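Gamma-resorcylate decarboxylase (Polaromonas, PDB 4QRO) probably catalyses the manganese-dependent, non-oxidative decarboxylation of gamma-resorcylate (2,6-dihydroxybenzoate) to resorcinol, as a member of the amidohydrolase superfamily. Local coordinates at residues A[79-84]-A[98-103]; A[112-117]-A[155-160]; A[123-128]-A[159-164]; A[212-217]-A[255-260]. All coordinates share one frame; numbering follows the deposited sequence.

Contact 1 (A[79-84]-A[98-103]); sequences RANDFL and FAALPM
Asn81, on helix 70-90, reads the backbone of Ala100 through both ends of its carboxamide. Its ND2 donates to Ala100 O at 2.8 Å, almost straight (177° at the hydrogen) and 2° out of the amide plane. In return Ala100 N donates to Asn81 OD1 at 2.9 Å, in the carbonyl plane and on a lone pair. Two oppositely directed bonds to the same residue fix the rotation of the amide about CB-CG, while chi1 (-67°) sets CG beside the backbone N. The amide thus pairs with the chain much as a neighbouring strand would, just beyond strand 95-97 of the (beta/alpha)8-type barrel that characterises amidohydrolases. ND2 is also hydrogen-bonded to Glu112, so it has two acceptors. Beside these two bonds the packing is close, methyl carbons against oxygens: Ala100 CB lies 3.5 Å from Asn81 OD1, and Leu84 CD2 3.5 Å from Phe98 O. Leu84 and Ala80 also meet strand 52-59. By contrast, the helix side that carries Arg79, Asp82 and Phe83 makes no contact with 98-103 and is partly or fully exposed; there Arg79 forms a salt bridge with Glu15, and Asp82 one with Arg115.

Contact 2 (A[112-117]-A[155-160]); sequences ELERCV and QALDVP
The helical segment 112-117 and the end of helix 148-157 approach most closely at Glu114 and Leu157, whose CA atoms are 7.5 Å apart, a separation bridged by side chains with no hydrogen bond between the segments. Leu157 buries more surface here than any other residue of the two segments. One methyl, CD1, does the touching: it lies 3.7 Å from Leu113 CG and 3.8 Å from Leu113 CD2, the two leucine side chains running antiparallel alongside each other. The same methyl meets the aliphatic part of Glu114, whose CG is 4.1 Å away and whose chain crosses that of Leu157 at about a right angle. Past the helix end, Asp158 adopts positive phi (57°), and the chain turns so that Val159 again points at helix 106-118. There Val117 and Val159 meet tip to tip, with Val117 CG2 at 4.0 Å from Val159 CG1; Val117 CG1, anti to its backbone N (chi1 177°), approaches the same methyl. On the side toward helix 70-90, Arg115 grips the Glu112 carboxylate side-on, NE to OE1 at 3.0 Å and NH2 to OE2 at 2.8 Å. Helix 106-118 therefore lies between helix 70-90, met partly through charged groups and partly by Cys116 packing on Asn81, and helix 148-157, met through aliphatic groups, with Leu113 also resting on Ala125 of strand 125-128.

Contact 3 (A[123-128]-A[159-164]); sequences VGALVN and VPFYLH. With MN (manganese (II) ion), chain K; 38L (2-nitrobenzene-1,3-diol), chain M.
Leu126 and Tyr162 are paired residues of two adjacent parallel strands, 125-128 and 161-164, joined through helix 148-157 in a beta-alpha-beta unit of the amidohydrolase barrel. The strand axes run 4.7 Å apart at 20°. Four backbone hydrogen bonds set the register, Ala125 N to Pro160 O, Tyr162 N to Ala125 O, Val127 N to Tyr162 O and His164 N to Val127 O; each of Ala125 and Val127 bonds through both N and O, as expected for parallel pairing. Apolar contacts occupy both faces. Leu126 CD1 sits over one face of the Tyr162 ring, 4.0 Å from its centroid, a CH-pi contact between side chains that point the same way. On the face bearing Ala125 and Val127, Val127 CB lies 3.5 Å from Phe161 CZ. Polar and metal contacts belong to the Tyr162 and His164 side. Tyr162 OH is hydrogen-bonded to Glu8, itself a metal ligand. The His164 imidazole, swung anti to its backbone N (chi1 -178°), points NE2 at the manganese ion, also bound by Glu8, His10 and Asp287. The inhibitor completes the site as a chelate, with its nitro oxygen OAK 2.4 Å and its phenolic oxygen OAI 2.2 Å from manganese, beside His164 NE2 at 2.3 Å.

Contact 4 (A[212-217]-A[255-260]); sequences LKIILG and ENFYLT
Ile214 CB lies over one face of the Phe257 ring, offset toward the rim, 3.9 Å from the centroid and 21° off the normal, while Ile214 CG2 comes within 3.5 Å of Phe257 CE2. Leu216 takes another part of the same ring, its CG in plane at the edge. Between the neighbouring strands, Ile215 CG2 meets Thr260 CG2 at 3.6 Å, the two side chains crossing at about a right angle. The aliphatic chain of Lys213 runs by Tyr258, with CD 3.8 Å from OH; Arg281 adds a cation-pi contact to that ring. Strand pairing places these groups. Ile214 N bonds to Asn256 O, Tyr258 N to Ile214 O, Leu216 N to Tyr258 O and Thr260 N to Leu216 O, the last at 2.7 Å. Where helix 249-256 passes into strand 257-260, Asn256 ND2 adds a 2.9 Å bond to Leu212 O, and a water donates to both Leu212 O and Glu255 O. Further out, helix 188-202 packs on Leu216 and Phe257, and Thr260 OG1 is hydrogen-bonded to Tyr162. Gly217 CA lies about 7 Å from the manganese ion and from the nearest inhibitor atom. Such helix-backed parallel strands are characteristic of the amidohydrolase barrel wall, here beside the metal site.

In the fold
From the N terminus, contact 1 closes first, bringing the chain that leaves strand 95-97 back onto helix 70-90. Contacts 2 and 3 follow and overlap: 112-117 opens before 123-128, but 155-160 ends before 159-164 does, and the two share Val159 and Pro160, so an outer helix pair and an inner strand pair converge on one turn. Contact 4 closes last, in series. Ala99 is hydrogen-bonded to Gly124 and Leu126, carrying contact 1 into the strand of contact 3, and Leu101 packing on Leu113 links contacts 1 and 2. Strands 161-164 and 214-216 are neighbours, so contacts 3 and 4 build one continuous wall, tied by Phe161 O to Ile215 N.

Contact 1 (A[79-84]-A[98-103])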
loop_
_atom_site.group_PDB
_atom_site.type_symbol
_atom_site.label_atom_id
_atom_site.label_comp_id
_atom_site.label_asym_id
_atom_site.label_seq_id
_atom_site.Cartn_x
_atom_site.Cartn_y
_atom_site.Cartn_z
ATOM N N ARG A 79 7.552 18.258 -28.187
ATOM C CA ARG A 79 7.674 17.297 -29.285
ATOM C C ARG A 79 6.700 16.127 -29.125
ATOM O O ARG A 79 6.043 15.729 -30.092
ATOM C CB ARG A 79 9.108 16.758 -29.370
ATOM C CG ARG A 79 10.085 17.685 -30.072
ATOM C CD ARG A 79 11.332 16.928 -30.498
ATOM N NE ARG A 79 12.097 16.527 -29.321
ATOM C CZ ARG A 79 12.990 17.297 -28.705
ATOM N NH1 ARG A 79 13.276 18.518 -29.154
ATOM N NH2 ARG A 79 13.613 16.841 -27.634
ATOM N N ALA A 80 6.617 15.578 -27.908
ATOM C CA ALA A 80 5.742 14.434 -27.631
ATOM C C ALA A 80 4.293 14.803 -27.777
ATOM O O ALA A 80 3.517 14.023 -28.301
ATOM C CB ALA A 80 6.011 13.839 -26.234
ATOM N N ASN A 81 3.931 16.004 -27.336
ATOM C CA ASN A 81 2.555 16.445 -27.394
ATOM C C ASN A 81 2.157 16.798 -28.831
ATOM O O ASN A 81 1.031 16.521 -29.250
ATOM C CB ASN A 81 2.357 17.629 -26.459
ATOM C CG ASN A 81 2.519 17.247 -24.992
ATOM O OD1 ASN A 81 2.250 16.112 -24.611
ATOM N ND2 ASN A 81 2.973 18.199 -24.170
ATOM N N ASP A 82 3.085 17.386 -29.595
ATOM C CA ASP A 82 2.823 17.654 -31.022
ATOM C C ASP A 82 2.659 16.346 -31.806
ATOM O O ASP A 82 1.779 16.238 -32.635
ATOM C CB ASP A 82 3.930 18.495 -31.671
ATOM C CG ASP A 82 3.913 19.951 -31.225
ATOM O OD1 ASP A 82 2.839 20.470 -30.860
ATOM O OD2 ASP A 82 4.990 20.580 -31.242
ATOM N N PHE A 83 3.519 15.367 -31.543
ATOM C CA PHE A 83 3.413 14.050 -32.169
ATOM C C PHE A 83 2.084 13.391 -31.834
ATOM O O PHE A 83 1.422 12.883 -32.713
ATOM C CB PHE A 83 4.541 13.149 -31.711
ATOM C CG PHE A 83 4.388 11.706 -32.105
ATOM C CD1 PHE A 83 4.696 11.285 -33.389
ATOM C CD2 PHE A 83 3.972 10.759 -31.177
ATOM C CE1 PHE A 83 4.600 9.951 -33.749
ATOM C CE2 PHE A 83 3.865 9.421 -31.530
ATOM C CZ PHE A 83 4.176 9.016 -32.815
ATOM N N LEU A 84 1.706 13.421 -30.561
ATOM C CA LEU A 84 0.444 12.854 -30.124
ATOM C C LEU A 84 -0.770 13.555 -30.799
ATOM O O LEU A 84 -1.675 12.877 -31.286
ATOM C CB LEU A 84 0.357 12.915 -28.605
ATOM C CG LEU A 84 -0.948 12.393 -28.019
ATOM C CD1 LEU A 84 -1.310 11.033 -28.607
ATOM C CD2 LEU A 84 -0.800 12.333 -26.504
ATOM N N PHE A 98 -3.734 12.826 -23.531
ATOM C CA PHE A 98 -3.265 13.476 -22.302
ATOM C C PHE A 98 -1.893 14.155 -22.572
ATOM O O PHE A 98 -1.023 13.601 -23.260
ATOM C CB PHE A 98 -3.024 12.477 -21.161
ATOM C CG PHE A 98 -4.280 11.955 -20.477
ATOM C CD1 PHE A 98 -5.331 12.789 -20.139
ATOM C CD2 PHE A 98 -4.355 10.618 -20.105
ATOM C CE1 PHE A 98 -6.454 12.292 -19.493
ATOM C CE2 PHE A 98 -5.469 10.113 -19.456
ATOM C CZ PHE A 98 -6.522 10.955 -19.151
ATOM N N ALA A 99 -1.714 15.327 -21.984
ATOM C CA ALA A 99 -0.476 16.074 -22.032
ATOM C C ALA A 99 0.632 15.433 -21.226
ATOM O O ALA A 99 0.420 15.052 -20.060
ATOM C CB ALA A 99 -0.724 17.479 -21.484
ATOM N N ALA A 100 1.815 15.369 -21.835
ATOM C CA ALA A 100 3.075 15.267 -21.120
ATOM C C ALA A 100 3.519 16.667 -20.663
ATOM O O ALA A 100 3.454 17.654 -21.430
ATOM C CB ALA A 100 4.127 14.618 -22.026
ATOM N N LEU A 101 3.951 16.779 -19.412
ATOM C CA LEU A 101 4.287 18.085 -18.838
ATOM C C LEU A 101 5.660 18.150 -18.162
ATOM O O LEU A 101 6.072 17.217 -17.452
ATOM C CB LEU A 101 3.242 18.531 -17.822
ATOM C CG LEU A 101 1.808 18.667 -18.280
ATOM C CD1 LEU A 101 0.948 18.915 -17.047
ATOM C CD2 LEU A 101 1.656 19.786 -19.321
ATOM N N PRO A 102 6.378 19.268 -18.371
ATOM C CA PRO A 102 7.669 19.436 -17.749
ATOM C C PRO A 102 7.480 20.001 -16.360
ATOM O O PRO A 102 7.640 21.197 -16.150
ATOM C CB PRO A 102 8.367 20.443 -18.684
ATOM C CG PRO A 102 7.251 21.302 -19.183
ATOM C CD PRO A 102 6.091 20.356 -19.339
ATOM N N MET A 103 7.130 19.126 -15.414
ATOM C CA MET A 103 6.771 19.548 -14.067
ATOM C C MET A 103 7.978 20.050 -13.269
ATOM O O MET A 103 7.832 20.605 -12.179
ATOM C CB MET A 103 6.072 18.410 -13.340
ATOM C CG MET A 103 4.757 18.009 -13.987
ATOM S SD MET A 103 3.419 19.193 -13.838
ATOM C CE MET A 103 3.218 19.303 -12.055
#

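Contact 2 (A[112-117]-A[155-160])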
loop_
_atom_site.group_PDB
_atom_site.type_symbol
_atom_site.label_atom_id
_atom_site.label_comp_id
_atom_site.label_asym_id
_atom_site.label_seq_id
_atom_site.Cartn_x
_atom_site.Cartn_y
_atom_site.Cartn_z
ATOM N N GLU A 112 2.466 24.731 -20.990
ATOM C CA GLU A 112 2.293 23.604 -21.899
ATOM C C GLU A 112 0.913 22.962 -21.753
ATOM O O GLU A 112 0.345 22.517 -22.740
ATOM C CB GLU A 112 3.404 22.559 -21.743
ATOM C CG GLU A 112 3.276 21.358 -22.681
ATOM C CD GLU A 112 3.445 21.705 -24.166
ATOM O OE1 GLU A 112 3.509 22.900 -24.515
ATOM O OE2 GLU A 112 3.511 20.780 -25.010
ATOM N N LEU A 113 0.378 22.899 -20.533
ATOM C CA LEU A 113 -0.955 22.369 -20.344
ATOM C C LEU A 113 -1.990 23.269 -21.021
ATOM O O LEU A 113 -2.913 22.780 -21.663
ATOM C CB LEU A 113 -1.295 22.184 -18.867
ATOM C CG LEU A 113 -2.676 21.517 -18.655
ATOM C CD1 LEU A 113 -2.732 20.101 -19.227
ATOM C CD2 LEU A 113 -3.022 21.518 -17.181
ATOM N N GLU A 114 -1.834 24.581 -20.883
ATOM C CA GLU A 114 -2.714 25.509 -21.597
ATOM C C GLU A 114 -2.658 25.267 -23.107
ATOM O O GLU A 114 -3.701 25.134 -23.722
ATOM C CB GLU A 114 -2.389 26.963 -21.259
ATOM C CG GLU A 114 -2.794 27.357 -19.844
ATOM C CD GLU A 114 -2.677 28.846 -19.603
ATOM O OE1 GLU A 114 -1.555 29.307 -19.298
ATOM O OE2 GLU A 114 -3.710 29.545 -19.717
ATOM N N ARG A 115 -1.457 25.133 -23.665
ATOM C CA ARG A 115 -1.276 24.878 -25.106
ATOM C C ARG A 115 -1.904 23.550 -25.524
ATOM O O ARG A 115 -2.613 23.489 -26.529
ATOM C CB ARG A 115 0.201 24.911 -25.513
ATOM C CG ARG A 115 0.422 24.913 -27.027
ATOM C CD ARG A 115 1.901 24.917 -27.416
ATOM N NE ARG A 115 2.501 23.601 -27.205
ATOM C CZ ARG A 115 2.599 22.617 -28.105
ATOM N NH1 ARG A 115 2.172 22.765 -29.356
ATOM N NH2 ARG A 115 3.147 21.456 -27.744
ATOM N N CYS A 116 -1.662 22.492 -24.748
ATOM C CA CYS A 116 -2.248 21.193 -25.057
ATOM C C CYS A 116 -3.780 21.192 -25.053
ATOM O O CYS A 116 -4.385 20.579 -25.930
ATOM C CB CYS A 116 -1.711 20.126 -24.098
ATOM S SG CYS A 116 -0.018 19.620 -24.456
ATOM N N VAL A 117 -4.399 21.864 -24.083
ATOM C CA VAL A 117 -5.868 21.886 -23.965
ATOM C C VAL A 117 -6.496 22.826 -25.016
ATOM O O VAL A 117 -7.442 22.445 -25.691
ATOM C CB VAL A 117 -6.359 22.285 -22.534
ATOM C CG1 VAL A 117 -7.883 22.369 -22.484
ATOM C CG2 VAL A 117 -5.891 21.292 -21.472
ATOM N N GLN A 155 -7.216 23.686 -12.419
ATOM C CA GLN A 155 -8.630 23.888 -12.043
ATOM C C GLN A 155 -9.347 24.869 -12.984
ATOM O O GLN A 155 -10.497 24.644 -13.354
ATOM C CB GLN A 155 -8.758 24.377 -10.601
ATOM C CG GLN A 155 -10.190 24.418 -10.092
ATOM C CD GLN A 155 -10.325 25.128 -8.756
ATOM O OE1 GLN A 155 -10.694 24.512 -7.754
ATOM N NE2 GLN A 155 -10.006 26.422 -8.726
ATOM N N ALA A 156 -8.659 25.933 -13.394
ATOM C CA ALA A 156 -9.257 26.907 -14.329
ATOM C C ALA A 156 -9.569 26.276 -15.688
ATOM O O ALA A 156 -10.630 26.514 -16.256
ATOM C CB ALA A 156 -8.341 28.111 -14.499
ATOM N N LEU A 157 -8.653 25.450 -16.195
ATOM C CA LEU A 157 -8.875 24.689 -17.431
ATOM C C LEU A 157 -9.938 23.616 -17.245
ATOM O O LEU A 157 -10.570 23.190 -18.219
ATOM C CB LEU A 157 -7.562 24.047 -17.919
ATOM C CG LEU A 157 -6.491 25.032 -18.371
ATOM C CD1 LEU A 157 -5.160 24.324 -18.572
ATOM C CD2 LEU A 157 -6.945 25.755 -19.646
ATOM N N ASP A 158 -10.113 23.174 -15.994
ATOM C CA ASP A 158 -11.084 22.140 -15.642
ATOM C C ASP A 158 -10.854 20.832 -16.413
ATOM O O ASP A 158 -11.782 20.251 -16.994
ATOM C CB ASP A 158 -12.527 22.647 -15.825
ATOM C CG ASP A 158 -13.563 21.707 -15.207
ATOM O OD1 ASP A 158 -13.240 20.976 -14.241
ATOM O OD2 ASP A 158 -14.706 21.688 -15.701
ATOM N N VAL A 159 -9.605 20.374 -16.387
ATOM C CA VAL A 159 -9.219 19.082 -16.922
ATOM C C VAL A 159 -8.533 18.248 -15.813
ATOM O O VAL A 159 -7.874 18.812 -14.926
ATOM C CB VAL A 159 -8.277 19.181 -18.137
ATOM C CG1 VAL A 159 -8.964 19.868 -19.311
ATOM C CG2 VAL A 159 -6.959 19.862 -17.771
ATOM N N PRO A 160 -8.702 16.913 -15.857
ATOM C CA PRO A 160 -8.103 16.052 -14.820
ATOM C C PRO A 160 -6.600 15.854 -14.961
ATOM O O PRO A 160 -6.051 16.019 -16.064
ATOM C CB PRO A 160 -8.809 14.704 -15.037
ATOM C CG PRO A 160 -10.058 15.035 -15.764
ATOM C CD PRO A 160 -9.677 16.167 -16.676
#

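Contact 3 (A[123-128]-A[159-164])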
loop_
_atom_site.group_PDB
_atom_site.type_symbol
_atom_site.label_atom_id
_atom_site.label_comp_id
_atom_site.label_asym_id
_atom_site.label_seq_id
_atom_site.Cartn_x
_atom_site.Cartn_y
_atom_site.Cartn_z
ATOM N N VAL A 123 -7.280 16.373 -23.284
ATOM C CA VAL A 123 -8.401 16.317 -22.340
ATOM C C VAL A 123 -7.953 16.223 -20.878
ATOM O O VAL A 123 -8.779 16.089 -19.987
ATOM C CB VAL A 123 -9.397 15.177 -22.681
ATOM C CG1 VAL A 123 -9.983 15.375 -24.072
ATOM C CG2 VAL A 123 -8.740 13.811 -22.555
ATOM N N GLY A 124 -6.651 16.320 -20.640
ATOM C CA GLY A 124 -6.105 16.168 -19.292
ATOM C C GLY A 124 -4.617 16.106 -19.434
ATOM O O GLY A 124 -4.095 16.345 -20.531
ATOM N N ALA A 125 -3.946 15.796 -18.330
ATOM C CA ALA A 125 -2.497 15.602 -18.295
ATOM C C ALA A 125 -2.190 14.281 -17.611
ATOM O O ALA A 125 -2.966 13.837 -16.762
ATOM C CB ALA A 125 -1.851 16.725 -17.531
ATOM N N LEU A 126 -1.098 13.636 -18.010
ATOM C CA LEU A 126 -0.604 12.462 -17.300
ATOM C C LEU A 126 0.847 12.693 -16.939
ATOM O O LEU A 126 1.658 13.090 -17.775
ATOM C CB LEU A 126 -0.786 11.176 -18.112
ATOM C CG LEU A 126 -0.378 9.878 -17.362
ATOM C CD1 LEU A 126 -1.327 8.712 -17.660
ATOM C CD2 LEU A 126 1.059 9.483 -17.655
ATOM N N VAL A 127 1.164 12.453 -15.674
ATOM C CA VAL A 127 2.487 12.712 -15.133
ATOM C C VAL A 127 2.947 11.535 -14.272
ATOM O O VAL A 127 2.195 11.036 -13.444
ATOM C CB VAL A 127 2.497 14.015 -14.307
ATOM C CG1 VAL A 127 3.806 14.190 -13.538
ATOM C CG2 VAL A 127 2.205 15.216 -15.207
ATOM N N ASN A 128 4.205 11.139 -14.455
ATOM C CA ASN A 128 4.734 9.951 -13.837
ATOM C C ASN A 128 5.388 10.260 -12.518
ATOM O O ASN A 128 6.626 10.212 -12.363
ATOM C CB ASN A 128 5.680 9.246 -14.793
ATOM C CG ASN A 128 5.030 8.947 -16.134
ATOM O OD1 ASN A 128 4.026 8.221 -16.212
ATOM N ND2 ASN A 128 5.597 9.519 -17.206
ATOM N N VAL A 159 -9.605 20.374 -16.387
ATOM C CA VAL A 159 -9.219 19.082 -16.922
ATOM C C VAL A 159 -8.533 18.248 -15.813
ATOM O O VAL A 159 -7.874 18.812 -14.926
ATOM C CB VAL A 159 -8.277 19.181 -18.137
ATOM C CG1 VAL A 159 -8.964 19.868 -19.311
ATOM C CG2 VAL A 159 -6.959 19.862 -17.771
ATOM N N PRO A 160 -8.702 16.913 -15.857
ATOM C CA PRO A 160 -8.103 16.052 -14.820
ATOM C C PRO A 160 -6.600 15.854 -14.961
ATOM O O PRO A 160 -6.051 16.019 -16.064
ATOM C CB PRO A 160 -8.809 14.704 -15.037
ATOM C CG PRO A 160 -10.058 15.035 -15.764
ATOM C CD PRO A 160 -9.677 16.167 -16.676
ATOM N N PHE A 161 -5.958 15.423 -13.872
ATOM C CA PHE A 161 -4.504 15.194 -13.835
ATOM C C PHE A 161 -4.339 13.757 -13.386
ATOM O O PHE A 161 -4.808 13.420 -12.306
ATOM C CB PHE A 161 -3.880 16.191 -12.831
ATOM C CG PHE A 161 -2.382 16.072 -12.636
ATOM C CD1 PHE A 161 -1.835 15.054 -11.845
ATOM C CD2 PHE A 161 -1.521 17.017 -13.168
ATOM C CE1 PHE A 161 -0.479 14.944 -11.655
ATOM C CE2 PHE A 161 -0.148 16.930 -12.947
ATOM C CZ PHE A 161 0.372 15.897 -12.193
ATOM N N TYR A 162 -3.686 12.943 -14.208
ATOM C CA TYR A 162 -3.490 11.506 -13.947
ATOM C C TYR A 162 -2.139 11.379 -13.307
ATOM O O TYR A 162 -1.119 11.653 -13.940
ATOM C CB TYR A 162 -3.543 10.719 -15.258
ATOM C CG TYR A 162 -3.881 9.249 -15.125
ATOM C CD1 TYR A 162 -3.127 8.402 -14.313
ATOM C CD2 TYR A 162 -4.953 8.693 -15.846
ATOM C CE1 TYR A 162 -3.446 7.056 -14.201
ATOM C CE2 TYR A 162 -5.284 7.349 -15.737
ATOM C CZ TYR A 162 -4.532 6.533 -14.913
ATOM O OH TYR A 162 -4.870 5.186 -14.835
ATOM N N LEU A 163 -2.115 10.989 -12.031
ATOM C CA LEU A 163 -0.870 10.859 -11.310
ATOM C C LEU A 163 -0.494 9.385 -11.444
ATOM O O LEU A 163 -1.050 8.527 -10.764
ATOM C CB LEU A 163 -1.045 11.306 -9.847
ATOM C CG LEU A 163 0.195 11.093 -8.951
ATOM C CD1 LEU A 163 1.343 11.996 -9.353
ATOM C CD2 LEU A 163 -0.155 11.319 -7.477
ATOM N N HIS A 164 0.410 9.100 -12.375
ATOM C CA HIS A 164 0.781 7.734 -12.761
ATOM C C HIS A 164 2.042 7.368 -11.993
ATOM O O HIS A 164 2.753 8.258 -11.482
ATOM C CB HIS A 164 1.024 7.710 -14.291
ATOM C CG HIS A 164 1.363 6.374 -14.862
ATOM N ND1 HIS A 164 2.661 5.921 -14.975
ATOM C CD2 HIS A 164 0.578 5.408 -15.395
ATOM C CE1 HIS A 164 2.654 4.732 -15.545
ATOM N NE2 HIS A 164 1.406 4.401 -15.812
HETATM MN MN MN K . 0.729 2.523 -16.880
HETATM O OAK 38L M . 1.496 1.303 -15.027
HETATM N NAG 38L M . 2.113 0.274 -14.994
HETATM O OAJ 38L M . 1.891 -0.512 -14.074
HETATM C CAA 38L M . 3.064 0.000 -16.008
HETATM C CAF 38L M . 3.788 -1.185 -15.916
HETATM O OAH 38L M . 3.189 -2.304 -15.421
HETATM C CAE 38L M . 5.120 -1.234 -16.330
HETATM C CAD 38L M . 5.722 -0.112 -16.889
HETATM C CAC 38L M . 4.957 1.023 -17.143
HETATM C CAB 38L M . 3.621 1.066 -16.745
HETATM O OAI 38L M . 2.871 2.165 -17.064
#

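Contact 4 (A[212-217]-A[255-260])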
loop_
_atom_site.group_PDB
_atom_site.type_symbol
_atom_site.label_atom_id
_atom_site.label_comp_id
_atom_site.label_asym_id
_atom_site.label_seq_id
_atom_site.Cartn_x
_atom_site.Cartn_y
_atom_site.Cartn_z
ATOM N N LEU A 212 -10.495 20.472 -8.351
ATOM C CA LEU A 212 -9.492 19.613 -9.007
ATOM C C LEU A 212 -9.960 18.163 -9.074
ATOM O O LEU A 212 -10.638 17.663 -8.150
ATOM C CB LEU A 212 -8.157 19.630 -8.258
ATOM C CG LEU A 212 -7.346 20.922 -8.313
ATOM C CD1 LEU A 212 -6.151 20.803 -7.384
ATOM C CD2 LEU A 212 -6.937 21.244 -9.749
ATOM N N LYS A 213 -9.558 17.499 -10.157
ATOM C CA LYS A 213 -9.821 16.087 -10.368
ATOM C C LYS A 213 -8.517 15.337 -10.606
ATOM O O LYS A 213 -7.811 15.617 -11.574
ATOM C CB LYS A 213 -10.744 15.971 -11.570
ATOM C CG LYS A 213 -12.061 16.725 -11.339
ATOM C CD LYS A 213 -13.038 16.543 -12.487
ATOM C CE LYS A 213 -14.107 17.629 -12.495
ATOM N NZ LYS A 213 -14.813 17.703 -13.805
ATOM N N ILE A 214 -8.194 14.401 -9.705
ATOM C CA ILE A 214 -6.981 13.607 -9.817
ATOM C C ILE A 214 -7.386 12.158 -10.109
ATOM O O ILE A 214 -8.315 11.617 -9.490
ATOM C CB ILE A 214 -6.144 13.664 -8.515
ATOM C CG1 ILE A 214 -6.010 15.107 -8.003
ATOM C CG2 ILE A 214 -4.793 12.964 -8.694
ATOM C CD1 ILE A 214 -5.262 16.064 -8.902
ATOM N N ILE A 215 -6.704 11.537 -11.059
ATOM C CA ILE A 215 -6.959 10.150 -11.425
ATOM C C ILE A 215 -5.781 9.295 -10.975
ATOM O O ILE A 215 -4.611 9.655 -11.184
ATOM C CB ILE A 215 -7.135 9.991 -12.935
ATOM C CG1 ILE A 215 -8.234 10.940 -13.445
ATOM C CG2 ILE A 215 -7.505 8.555 -13.283
ATOM C CD1 ILE A 215 -8.395 10.940 -14.934
ATOM N N LEU A 216 -6.097 8.157 -10.359
ATOM C CA LEU A 216 -5.101 7.134 -10.019
ATOM C C LEU A 216 -5.398 5.822 -10.742
ATOM O O LEU A 216 -6.543 5.375 -10.810
ATOM C CB LEU A 216 -5.070 6.875 -8.516
ATOM C CG LEU A 216 -4.787 8.056 -7.604
ATOM C CD1 LEU A 216 -4.948 7.631 -6.158
ATOM C CD2 LEU A 216 -3.392 8.614 -7.851
ATOM N N GLY A 217 -4.373 5.174 -11.270
ATOM C CA GLY A 217 -4.576 3.868 -11.850
ATOM C C GLY A 217 -4.545 2.767 -10.809
ATOM O O GLY A 217 -4.409 3.015 -9.602
ATOM N N GLU A 255 -13.967 13.211 -2.782
ATOM C CA GLU A 255 -14.400 14.369 -3.565
ATOM C C GLU A 255 -13.550 14.757 -4.781
ATOM O O GLU A 255 -14.078 15.368 -5.710
ATOM C CB GLU A 255 -14.565 15.567 -2.656
ATOM C CG GLU A 255 -15.774 15.451 -1.747
ATOM C CD GLU A 255 -15.751 16.471 -0.637
ATOM O OE1 GLU A 255 -14.947 17.429 -0.695
ATOM O OE2 GLU A 255 -16.543 16.309 0.302
ATOM N N ASN A 256 -12.255 14.449 -4.752
ATOM C CA ASN A 256 -11.302 14.939 -5.760
ATOM C C ASN A 256 -10.636 13.848 -6.581
ATOM O O ASN A 256 -9.916 14.150 -7.521
ATOM C CB ASN A 256 -10.235 15.796 -5.050
ATOM C CG ASN A 256 -10.820 17.059 -4.437
ATOM O OD1 ASN A 256 -11.115 17.108 -3.234
ATOM N ND2 ASN A 256 -11.032 18.079 -5.269
ATOM N N PHE A 257 -10.862 12.586 -6.216
ATOM C CA PHE A 257 -10.213 11.469 -6.878
ATOM C C PHE A 257 -11.132 10.584 -7.703
ATOM O O PHE A 257 -12.303 10.381 -7.367
ATOM C CB PHE A 257 -9.426 10.620 -5.843
ATOM C CG PHE A 257 -8.128 11.257 -5.442
ATOM C CD1 PHE A 257 -8.109 12.385 -4.615
ATOM C CD2 PHE A 257 -6.935 10.816 -5.970
ATOM C CE1 PHE A 257 -6.914 13.009 -4.290
ATOM C CE2 PHE A 257 -5.746 11.457 -5.656
ATOM C CZ PHE A 257 -5.737 12.542 -4.811
ATOM N N TYR A 258 -10.558 10.052 -8.791
ATOM C CA TYR A 258 -11.117 8.979 -9.611
ATOM C C TYR A 258 -10.056 7.860 -9.698
ATOM O O TYR A 258 -8.860 8.129 -9.675
ATOM C CB TYR A 258 -11.496 9.444 -11.019
ATOM C CG TYR A 258 -12.513 10.572 -11.028
ATOM C CD1 TYR A 258 -12.130 11.852 -10.622
ATOM C CD2 TYR A 258 -13.836 10.376 -11.428
ATOM C CE1 TYR A 258 -13.025 12.889 -10.585
ATOM C CE2 TYR A 258 -14.748 11.444 -11.417
ATOM C CZ TYR A 258 -14.326 12.691 -10.978
ATOM O OH TYR A 258 -15.160 13.792 -10.921
ATOM N N LEU A 259 -10.506 6.612 -9.770
ATOM C CA LEU A 259 -9.626 5.441 -9.861
ATOM C C LEU A 259 -9.869 4.716 -11.162
ATOM O O LEU A 259 -11.016 4.586 -11.555
ATOM C CB LEU A 259 -9.958 4.440 -8.727
ATOM C CG LEU A 259 -10.113 5.054 -7.345
ATOM C CD1 LEU A 259 -10.290 3.932 -6.298
ATOM C CD2 LEU A 259 -8.921 5.953 -7.020
ATOM N N THR A 260 -8.818 4.221 -11.828
ATOM C CA THR A 260 -9.025 3.326 -12.970
ATOM C C THR A 260 -8.697 1.882 -12.648
ATOM O O THR A 260 -8.069 1.602 -11.639
ATOM C CB THR A 260 -8.279 3.760 -14.255
ATOM O OG1 THR A 260 -6.927 3.292 -14.237
ATOM C CG2 THR A 260 -8.310 5.243 -14.403
HETATM O O HOH W 1 -13.526 17.433 -7.920
#